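Local structure of ferric iron-binding protein HitA (Pseudomonas aeruginosa PAO1, 6IWF) at residues Leu84-His89 with Met266-Gln271. The protein binds ferric iron as a solute-binding protein, probably delivering it to an uptake system, and is implicated in gallium internalization. Residues are numbered along the deposited sequence; the frame is centred on the assembly and turned at random.
Sequences LVEPEH and MRKGMQ
L84 and K268 join the two loops through one backbone hydrogen bond, K268 N to L84 O at 2.9 Å and nearly straight (171°), and R267 CA brings a C-H to the same oxygen. A water knits the backbones a second time: it donates to M266 O at 2.6 Å, accepts from E86 N and hydrogen-bonds H89 ND1 from the ring edge, in plane. V85 presses CG1 against M266 O and, more loosely, M266 CB. M266 bends at chi2 (-77°) and chi3, and the M266 and H89 side chains cross at about a right angle. SD sits over one face, 3.6 Å from the H89 ring centroid, with CE over that face too; E88 CG lies over the opposite one. In this periplasmic-binding-protein fold, away from the iron site, loop 266-271 leaves strand 264-265, while 84-89 follows helix 79-82 and leads toward strand 97-108; H89 and M266 bond through their backbones to G98 and I99 of that strand. K268 crosses E86 at about a right angle, its CD 3.3 Å from E86 OE2. K268 NZ makes a weak hydrogen bond to V85 O and stays 4.2 Å from E86 OE1, too far for a salt bridge. R267 is extended from CG to NE, with CG anti to the backbone N (chi1 178°); its NH1 meets L84 CD2 obliquely at 3.5 Å while hydrogen-bonding L249 O.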
ATOM      1  N   LEU A  84      18.920   5.254  -4.663  1.00 13.30           N
ATOM      2  CA  LEU A  84      18.247   4.351  -5.584  1.00 14.14           C
ATOM      3  C   LEU A  84      16.810   4.762  -5.894  1.00 12.94           C
ATOM      4  O   LEU A  84      16.220   4.188  -6.817  1.00 12.58           O
ATOM      5  CB  LEU A  84      18.273   2.927  -5.026  1.00 13.33           C
ATOM      6  CG  LEU A  84      19.666   2.282  -4.873  1.00 14.78           C
ATOM      7  CD1 LEU A  84      19.561   0.973  -4.123  1.00 17.29           C
ATOM      8  CD2 LEU A  84      20.338   2.065  -6.231  1.00 16.32           C
ATOM      9  N   VAL A  85      16.241   5.737  -5.171  1.00 13.75           N
ATOM     10  CA  VAL A  85      14.858   6.169  -5.378  1.00 13.54           C
ATOM     11  C   VAL A  85      14.776   7.692  -5.364  1.00 16.89           C
ATOM     12  O   VAL A  85      15.670   8.389  -4.879  1.00 19.03           O
ATOM     13  CB  VAL A  85      13.883   5.580  -4.319  1.00 13.75           C
ATOM     14  CG1 VAL A  85      14.064   4.071  -4.178  1.00 11.99           C
ATOM     15  CG2 VAL A  85      14.048   6.281  -2.966  1.00 15.87           C
ATOM     16  N   GLU A  86      13.670   8.208  -5.896  1.00 14.47           N
ATOM     17  CA  GLU A  86      13.435   9.639  -5.848  1.00 14.68           C
ATOM     18  C   GLU A  86      13.212  10.101  -4.406  1.00 16.54           C
ATOM     19  O   GLU A  86      12.640   9.369  -3.588  1.00 16.04           O
ATOM     20  CB  GLU A  86      12.228  10.003  -6.716  1.00 18.96           C
ATOM     21  CG  GLU A  86      12.323   9.501  -8.156  1.00 19.99           C
ATOM     22  CD  GLU A  86      13.249  10.346  -9.021  1.00 23.59           C
ATOM     23  OE1 GLU A  86      13.715  11.407  -8.550  1.00 27.88           O
ATOM     24  OE2 GLU A  86      13.513   9.947 -10.173  1.00 27.12           O
ATOM     25  N   PRO A  87      13.651  11.318  -4.070  1.00 17.14           N
ATOM     26  CA  PRO A  87      13.562  11.780  -2.671  1.00 16.53           C
ATOM     27  C   PRO A  87      12.154  11.786  -2.105  1.00 15.96           C
ATOM     28  O   PRO A  87      11.984  11.584  -0.896  1.00 18.78           O
ATOM     29  CB  PRO A  87      14.142  13.201  -2.734  1.00 22.35           C
ATOM     30  CG  PRO A  87      14.944  13.241  -3.984  1.00 20.41           C
ATOM     31  CD  PRO A  87      14.292  12.306  -4.948  1.00 22.55           C
ATOM     32  N   GLU A  88      11.135  12.024  -2.934  1.00 18.75           N
ATOM     33  CA  GLU A  88       9.760  12.008  -2.455  1.00 22.00           C
ATOM     34  C   GLU A  88       9.295  10.612  -2.058  1.00 18.87           C
ATOM     35  O   GLU A  88       8.244  10.486  -1.420  1.00 17.41           O
ATOM     36  CB  GLU A  88       8.818  12.570  -3.527  1.00 23.14           C
ATOM     37  CG  GLU A  88       8.848  11.798  -4.848  1.00 23.51           C
ATOM     38  CD  GLU A  88       9.805  12.399  -5.869  1.00 29.62           C
ATOM     39  OE1 GLU A  88      10.815  13.022  -5.463  1.00 26.17           O
ATOM     40  OE2 GLU A  88       9.548  12.247  -7.085  1.00 35.12           O
ATOM     41  N   HIS A  89      10.046   9.574  -2.423  1.00 15.01           N
ATOM     42  CA  HIS A  89       9.709   8.186  -2.128  1.00 13.82           C
ATOM     43  C   HIS A  89      10.538   7.617  -0.984  1.00 14.80           C
ATOM     44  O   HIS A  89      10.685   6.393  -0.875  1.00 15.04           O
ATOM     45  CB  HIS A  89       9.889   7.325  -3.377  1.00 17.19           C
ATOM     46  CG  HIS A  89       8.967   7.694  -4.495  1.00 15.71           C
ATOM     47  ND1 HIS A  89       9.311   7.552  -5.821  1.00 17.87           N
ATOM     48  CD2 HIS A  89       7.714   8.208  -4.482  1.00 14.08           C
ATOM     49  CE1 HIS A  89       8.306   7.955  -6.579  1.00 19.59           C
ATOM     50  NE2 HIS A  89       7.324   8.359  -5.792  1.00 15.97           N
ATOM     51  N   MET A 266      10.092   1.180  -7.226  1.00  7.00           N
ATOM     52  CA  MET A 266      10.585   2.475  -6.783  1.00  7.57           C
ATOM     53  C   MET A 266      12.044   2.714  -7.150  1.00  6.75           C
ATOM     54  O   MET A 266      12.488   3.862  -7.094  1.00 10.01           O
ATOM     55  CB  MET A 266      10.400   2.645  -5.271  1.00  9.06           C
ATOM     56  CG  MET A 266       8.917   2.730  -4.841  1.00  7.78           C
ATOM     57  SD  MET A 266       8.139   4.324  -5.172  1.00 13.83           S
ATOM     58  CE  MET A 266       7.630   4.211  -6.889  1.00 12.70           C
ATOM     59  N   ARG A 267      12.764   1.670  -7.554  1.00 10.44           N
ATOM     60  CA  ARG A 267      14.122   1.815  -8.064  1.00  8.99           C
ATOM     61  C   ARG A 267      14.101   2.670  -9.320  1.00 15.23           C
ATOM     62  O   ARG A 267      13.384   2.357 -10.279  1.00 13.62           O
ATOM     63  CB  ARG A 267      14.710   0.439  -8.364  1.00  9.26           C
ATOM     64  CG  ARG A 267      16.114   0.477  -8.953  1.00 16.67           C
ATOM     65  CD  ARG A 267      16.554  -0.910  -9.384  1.00 19.11           C
ATOM     66  NE  ARG A 267      17.813  -0.862 -10.130  1.00 23.19           N
ATOM     67  CZ  ARG A 267      19.013  -0.689  -9.579  1.00 28.16           C
ATOM     68  NH1 ARG A 267      19.136  -0.549  -8.266  1.00 17.86           N
ATOM     69  NH2 ARG A 267      20.101  -0.658 -10.344  1.00 27.26           N
ATOM     70  N   LYS A 268      14.859   3.767  -9.293  1.00 13.49           N
ATOM     71  CA  LYS A 268      14.906   4.680 -10.427  1.00 18.53           C
ATOM     72  C   LYS A 268      15.348   3.945 -11.682  1.00 19.77           C
ATOM     73  O   LYS A 268      16.248   3.102 -11.639  1.00 20.15           O
ATOM     74  CB  LYS A 268      15.863   5.831 -10.135  1.00 18.97           C
ATOM     75  CG  LYS A 268      15.302   6.860  -9.181  1.00 17.96           C
ATOM     76  CD  LYS A 268      16.093   8.149  -9.234  1.00 26.40           C
ATOM     77  CE  LYS A 268      17.162   8.181  -8.168  1.00 23.60           C
ATOM     78  NZ  LYS A 268      17.295   9.541  -7.570  1.00 31.04           N
ATOM     79  N   GLY A 269      14.695   4.260 -12.802  1.00 22.54           N
ATOM     80  CA  GLY A 269      15.037   3.688 -14.088  1.00 24.04           C
ATOM     81  C   GLY A 269      14.453   2.323 -14.356  1.00 28.39           C
ATOM     82  O   GLY A 269      14.705   1.754 -15.425  1.00 27.04           O
ATOM     83  N   MET A 270      13.687   1.775 -13.423  1.00 22.71           N
ATOM     84  CA  MET A 270      13.048   0.485 -13.595  1.00 23.08           C
ATOM     85  C   MET A 270      11.601   0.674 -14.039  1.00 20.96           C
ATOM     86  O   MET A 270      10.886   1.543 -13.528  1.00 23.46           O
ATOM     87  CB  MET A 270      13.110  -0.306 -12.291  1.00 22.44           C
ATOM     88  CG  MET A 270      12.695  -1.733 -12.439  1.00 32.20           C
ATOM     89  SD  MET A 270      13.614  -2.732 -11.284  1.00 33.74           S
ATOM     90  CE  MET A 270      13.434  -4.340 -12.042  1.00 27.50           C
ATOM     91  N   GLN A 271      11.181  -0.129 -15.006  1.00 27.93           N
ATOM     92  CA  GLN A 271       9.816  -0.076 -15.501  1.00 30.54           C
ATOM     93  C   GLN A 271       8.995  -1.176 -14.848  1.00 22.38           C
ATOM     94  O   GLN A 271       9.517  -2.229 -14.473  1.00 20.27           O
ATOM     95  CB  GLN A 271       9.765  -0.225 -17.026  1.00 29.22           C
ATOM     96  CG  GLN A 271      10.728   0.692 -17.786  1.00 32.24           C
ATOM     97  CD  GLN A 271      10.296   2.151 -17.758  1.00 39.31           C
ATOM     98  OE1 GLN A 271       9.234   2.508 -18.272  1.00 44.29           O
ATOM     99  NE2 GLN A 271      11.122   3.003 -17.153  1.00 37.24           N
TER
HETATM  100  O   HOH W   1      11.537   6.234  -7.153  1.00 15.58           O